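Local structure of tail assembly chaperone (Enterobacteria phage HK97, 2OB9) at residues Cys70-Leu75 / Arg107-Ala112; Val74-Val79 / Glu99-Val104. The protein probably acts as a chaperone in assembly of the phage tail, and belongs to a diverged family of phage tail assembly chaperones with a conserved spiral structure. One frame throughout, in Å; residues are numbered along the deposited sequence.

How the contacts relate
Both contacts pack helix 61-79 against the C-terminal part of the chain. Contact 1 (70-75 with 107-112) uses the body of helix 103-113. Contact 2 (74-79 with 99-104) uses the loop that leads into that helix. Their centres lie about 5 Å apart, and they share V74 and L75. Y101 joins them directly: its OH is 3.3 Å from L109 CD2 and 3.7 Å from D72 CB, both packing distances. Further along, A112 CB meets V79 CB at 3.5 Å. The two contacts are thus neighbouring buried parts of one packed region. Both segment pairs also reach the second subunit, another copy of the same protein.

Contact 1: residues Cys70-Leu75 / Arg107-Ala112; sequences CADVVL and RLLKQA
This is a buried helix-to-helix packing contact in which L109 of helix 103-113 sits against D72 and L75 of helix 61-79. The centre of the contact lies about 5 Å from the centre of the chain. The backbones come nearest at L75 and L109, with CA atoms 7.3 Å apart. L109 does most of the work, and its two methyls divide the partners between them. CD1 rests on the first carbon of L75, 3.6 Å from L75 CB. CD2 reaches one turn back and lies 3.4 Å from D72 O and 3.7 Å from D72 CB. With CG anti to the backbone N (chi1 179°), both methyls of L109 reach helix 61-79. The side chains of D72 and L109 cross at about a right angle, and on D72 the backbone O and the CB carbon do the touching. W46 of helix 40-49 packs on both D72 and L75. No hydrogen bond links the two segments. They therefore meet by van der Waals packing of L109's methyls, one of them against a carbonyl oxygen. The D72 carboxylate, buried and probably charged, accepts through OD2 a hydrogen bond from A119 N of the second subunit, which would help to stabilise it.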
loop_
_atom_site.group_PDB
_atom_site.type_symbol
_atom_site.label_atom_id
_atom_site.label_comp_id
_atom_site.label_asym_id
_atom_site.label_seq_id
_atom_site.Cartn_x
_atom_site.Cartn_y
_atom_site.Cartn_z
ATOM N N CYS A 70 -8.608 12.265 23.701
ATOM C CA CYS A 70 -8.513 13.570 23.049
ATOM C C CYS A 70 -9.529 13.817 21.961
ATOM O O CYS A 70 -10.128 14.892 21.902
ATOM C CB CYS A 70 -7.126 13.779 22.444
ATOM S SG CYS A 70 -5.891 13.785 23.680
ATOM N N ALA A 71 -9.669 12.843 21.068
ATOM C CA ALA A 71 -10.649 12.898 19.990
ATOM C C ALA A 71 -12.064 12.896 20.543
ATOM O O ALA A 71 -12.917 13.653 20.048
ATOM C CB ALA A 71 -10.459 11.734 19.057
ATOM N N ASP A 72 -12.319 12.055 21.565
ATOM C CA ASP A 72 -13.647 12.000 22.175
ATOM C C ASP A 72 -13.982 13.371 22.778
ATOM O O ASP A 72 -15.079 13.904 22.580
ATOM C CB ASP A 72 -13.769 10.893 23.235
ATOM C CG ASP A 72 -13.895 9.503 22.640
ATOM O OD1 ASP A 72 -13.888 9.369 21.398
ATOM O OD2 ASP A 72 -13.969 8.514 23.417
ATOM N N VAL A 73 -13.055 13.975 23.509
ATOM C CA VAL A 73 -13.431 15.268 24.113
ATOM C C VAL A 73 -13.803 16.354 23.085
ATOM O O VAL A 73 -14.660 17.154 23.366
ATOM C CB VAL A 73 -12.530 15.778 25.321
ATOM C CG1 VAL A 73 -11.693 14.688 25.951
ATOM C CG2 VAL A 73 -11.772 17.050 24.994
ATOM N N VAL A 74 -13.187 16.315 21.892
ATOM C CA VAL A 74 -13.411 17.232 20.762
ATOM C C VAL A 74 -14.790 17.092 20.175
ATOM O O VAL A 74 -15.452 18.097 19.868
ATOM C CB VAL A 74 -12.337 17.011 19.637
ATOM C CG1 VAL A 74 -12.868 17.349 18.195
ATOM C CG2 VAL A 74 -11.089 17.770 19.962
ATOM N N LEU A 75 -15.224 15.853 19.996
ATOM C CA LEU A 75 -16.588 15.610 19.618
ATOM C C LEU A 75 -17.519 16.063 20.739
ATOM O O LEU A 75 -18.587 16.613 20.475
ATOM C CB LEU A 75 -16.835 14.118 19.264
ATOM C CG LEU A 75 -16.643 13.621 17.850
ATOM C CD1 LEU A 75 -17.124 12.170 17.703
ATOM C CD2 LEU A 75 -17.355 14.545 16.873
ATOM N N ARG A 107 -20.839 9.167 28.264
ATOM C CA ARG A 107 -22.201 8.624 28.049
ATOM C C ARG A 107 -23.081 9.641 27.299
ATOM O O ARG A 107 -23.957 9.273 26.539
ATOM C CB ARG A 107 -22.840 8.300 29.396
ATOM C CG ARG A 107 -24.230 7.672 29.293
ATOM C CD ARG A 107 -24.993 7.524 30.661
ATOM N NE ARG A 107 -25.318 8.801 31.353
ATOM C CZ ARG A 107 -26.273 9.652 30.960
ATOM N NH1 ARG A 107 -26.994 9.404 29.858
ATOM N NH2 ARG A 107 -26.512 10.763 31.671
ATOM N N LEU A 108 -22.836 10.931 27.522
ATOM C CA LEU A 108 -23.533 11.980 26.767
ATOM C C LEU A 108 -23.017 12.048 25.323
ATOM O O LEU A 108 -23.818 12.196 24.410
ATOM C CB LEU A 108 -23.452 13.364 27.476
ATOM C CG LEU A 108 -24.308 13.532 28.744
ATOM C CD1 LEU A 108 -24.007 14.840 29.430
ATOM C CD2 LEU A 108 -25.829 13.440 28.448
ATOM N N LEU A 109 -21.708 11.905 25.110
ATOM C CA LEU A 109 -21.191 11.770 23.766
ATOM C C LEU A 109 -21.872 10.636 22.979
ATOM O O LEU A 109 -22.307 10.865 21.837
ATOM C CB LEU A 109 -19.677 11.607 23.748
ATOM C CG LEU A 109 -18.932 11.425 22.402
ATOM C CD1 LEU A 109 -19.315 12.521 21.381
ATOM C CD2 LEU A 109 -17.407 11.476 22.631
ATOM N N LYS A 110 -21.952 9.436 23.571
ATOM C CA LYS A 110 -22.585 8.285 22.919
ATOM C C LYS A 110 -24.027 8.532 22.529
ATOM O O LYS A 110 -24.418 8.264 21.419
ATOM C CB LYS A 110 -22.481 7.019 23.780
ATOM C CG LYS A 110 -21.162 6.306 23.571
ATOM C CD LYS A 110 -20.899 5.297 24.647
ATOM C CE LYS A 110 -19.479 4.748 24.542
ATOM N NZ LYS A 110 -19.367 3.633 23.546
ATOM N N GLN A 111 -24.816 9.025 23.472
ATOM C CA GLN A 111 -26.183 9.422 23.242
ATOM C C GLN A 111 -26.241 10.384 22.039
ATOM O O GLN A 111 -27.051 10.171 21.138
ATOM C CB GLN A 111 -26.732 10.055 24.519
ATOM C CG GLN A 111 -28.135 9.637 24.905
ATOM C CD GLN A 111 -28.613 10.249 26.224
ATOM O OE1 GLN A 111 -29.822 10.404 26.449
ATOM N NE2 GLN A 111 -27.677 10.586 27.099
ATOM N N ALA A 112 -25.352 11.393 21.986
ATOM C CA ALA A 112 -25.314 12.327 20.830
ATOM C C ALA A 112 -25.009 11.647 19.474
ATOM O O ALA A 112 -25.654 11.949 18.457
ATOM C CB ALA A 112 -24.350 13.483 21.067
#

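Contact 2: residues Val74-Val79 / Glu99-Val104; sequences VLFIDV and EIYGPV
F76, on the last turn of helix 61-79, meets Y101, in the loop before helix 103-113, in an edge-to-face (T-shaped) aromatic pair. The edge of Y101 is directed at the face of F76. The ring centroids are 5.6 Å apart and the planes stand at 81°, close to perpendicular. Both residues hold CG anti to the backbone N, with chi1 173° for F76 and -170° for Y101. These torsions carry the two rings to each other between segments whose nearest CA atoms, those of F76 and Y101, are 9.3 Å apart. The pair ties helix 61-79 to the loop joining helices 94-98 and 103-113.

The apolar contact is made by one corner of the tyrosine ring. Y101 CE1 lies 3.7 Å from F76 CB and 3.8 Å from F76 CG, at the root of the phenylalanine side chain. F76 CG lies in the plane of the Y101 ring, at its edge.

Other parts of the same chain complete the surroundings. The F76 ring also meets the ring of H105, and V97 of helix 94-98 packs on F76. Y101 also touches S106 of helix 103-113.

The turn into that helix follows at once. G102 takes the N-cap position, and P103 is in its first turn.

No hydrogen bond crosses between the segments. Cohesion between them probably comes mainly from dispersion, with a weak electrostatic share from the C-H edge of Y101 facing the F76 ring.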
loop_
_atom_site.group_PDB
_atom_site.type_symbol
_atom_site.label_atom_id
_atom_site.label_comp_id
_atom_site.label_asym_id
_atom_site.label_seq_id
_atom_site.Cartn_x
_atom_site.Cartn_y
_atom_site.Cartn_z
ATOM N N VAL A 74 -13.187 16.315 21.892
ATOM C CA VAL A 74 -13.411 17.232 20.762
ATOM C C VAL A 74 -14.790 17.092 20.175
ATOM O O VAL A 74 -15.452 18.097 19.868
ATOM C CB VAL A 74 -12.337 17.011 19.637
ATOM C CG1 VAL A 74 -12.868 17.349 18.195
ATOM C CG2 VAL A 74 -11.089 17.770 19.962
ATOM N N LEU A 75 -15.224 15.853 19.996
ATOM C CA LEU A 75 -16.588 15.610 19.618
ATOM C C LEU A 75 -17.519 16.063 20.739
ATOM O O LEU A 75 -18.587 16.613 20.475
ATOM C CB LEU A 75 -16.835 14.118 19.264
ATOM C CG LEU A 75 -16.643 13.621 17.850
ATOM C CD1 LEU A 75 -17.124 12.170 17.703
ATOM C CD2 LEU A 75 -17.355 14.545 16.873
ATOM N N PHE A 76 -17.154 15.785 21.986
ATOM C CA PHE A 76 -18.039 16.126 23.130
ATOM C C PHE A 76 -18.385 17.606 23.234
ATOM O O PHE A 76 -19.550 18.008 23.457
ATOM C CB PHE A 76 -17.443 15.651 24.463
ATOM C CG PHE A 76 -18.238 16.116 25.674
ATOM C CD1 PHE A 76 -19.439 15.495 26.023
ATOM C CD2 PHE A 76 -17.790 17.186 26.461
ATOM C CE1 PHE A 76 -20.179 15.927 27.141
ATOM C CE2 PHE A 76 -18.542 17.623 27.585
ATOM C CZ PHE A 76 -19.712 16.976 27.919
ATOM N N ILE A 77 -17.343 18.409 23.127
ATOM C CA ILE A 77 -17.451 19.824 23.193
ATOM C C ILE A 77 -18.391 20.334 22.102
ATOM O O ILE A 77 -19.071 21.319 22.283
ATOM C CB ILE A 77 -16.068 20.400 23.078
ATOM C CG1 ILE A 77 -15.378 20.351 24.438
ATOM C CG2 ILE A 77 -16.071 21.782 22.466
ATOM C CD1 ILE A 77 -13.848 20.379 24.293
ATOM N N ASP A 78 -18.440 19.624 20.988
ATOM C CA ASP A 78 -19.225 20.033 19.876
ATOM C C ASP A 78 -20.673 19.588 19.982
ATOM O O ASP A 78 -21.586 20.278 19.524
ATOM C CB ASP A 78 -18.605 19.474 18.605
ATOM C CG ASP A 78 -19.227 20.074 17.351
ATOM O OD1 ASP A 78 -19.051 21.298 17.118
ATOM O OD2 ASP A 78 -19.891 19.296 16.633
ATOM N N VAL A 79 -20.910 18.435 20.584
ATOM C CA VAL A 79 -22.284 17.957 20.683
ATOM C C VAL A 79 -23.112 18.578 21.793
ATOM O O VAL A 79 -24.326 18.553 21.711
ATOM C CB VAL A 79 -22.371 16.401 20.737
ATOM C CG1 VAL A 79 -21.617 15.793 19.572
ATOM C CG2 VAL A 79 -21.893 15.840 22.091
ATOM N N GLU A 99 -9.228 17.420 31.254
ATOM C CA GLU A 99 -8.869 17.020 32.627
ATOM C C GLU A 99 -10.013 16.560 33.551
ATOM O O GLU A 99 -9.759 15.856 34.549
ATOM C CB GLU A 99 -7.957 18.034 33.335
ATOM C CG GLU A 99 -8.332 19.485 33.257
ATOM C CD GLU A 99 -7.487 20.350 34.212
ATOM O OE1 GLU A 99 -7.447 20.041 35.434
ATOM O OE2 GLU A 99 -6.866 21.337 33.739
ATOM N N ILE A 100 -11.251 16.910 33.212
ATOM C CA ILE A 100 -12.398 16.490 34.004
ATOM C C ILE A 100 -13.282 15.481 33.296
ATOM O O ILE A 100 -14.225 14.976 33.889
ATOM C CB ILE A 100 -13.302 17.711 34.523
ATOM C CG1 ILE A 100 -14.577 17.968 33.664
ATOM C CG2 ILE A 100 -12.462 18.938 34.950
ATOM C CD1 ILE A 100 -14.484 18.623 32.309
ATOM N N TYR A 101 -13.004 15.204 32.025
ATOM C CA TYR A 101 -13.811 14.285 31.249
ATOM C C TYR A 101 -13.857 12.888 31.875
ATOM O O TYR A 101 -12.822 12.237 32.111
ATOM C CB TYR A 101 -13.287 14.227 29.815
ATOM C CG TYR A 101 -14.137 13.500 28.786
ATOM C CD1 TYR A 101 -15.065 14.195 27.991
ATOM C CD2 TYR A 101 -13.953 12.134 28.536
ATOM C CE1 TYR A 101 -15.808 13.528 26.992
ATOM C CE2 TYR A 101 -14.681 11.463 27.546
ATOM C CZ TYR A 101 -15.619 12.170 26.783
ATOM O OH TYR A 101 -16.348 11.517 25.809
ATOM N N GLY A 102 -15.072 12.425 32.135
ATOM C CA GLY A 102 -15.264 11.114 32.717
ATOM C C GLY A 102 -16.554 10.483 32.242
ATOM O O GLY A 102 -17.052 10.823 31.160
ATOM N N PRO A 103 -17.085 9.540 33.034
ATOM C CA PRO A 103 -18.198 8.653 32.663
ATOM C C PRO A 103 -19.475 9.343 32.133
ATOM O O PRO A 103 -20.069 8.865 31.173
ATOM C CB PRO A 103 -18.479 7.891 33.971
ATOM C CG PRO A 103 -17.162 7.864 34.667
ATOM C CD PRO A 103 -16.568 9.231 34.377
ATOM N N VAL A 104 -19.908 10.421 32.766
ATOM C CA VAL A 104 -21.094 11.153 32.329
ATOM C C VAL A 104 -20.900 11.787 30.939
ATOM O O VAL A 104 -21.720 11.584 30.043
ATOM C CB VAL A 104 -21.566 12.204 33.397
ATOM C CG1 VAL A 104 -22.783 13.016 32.893
ATOM C CG2 VAL A 104 -21.881 11.502 34.704
#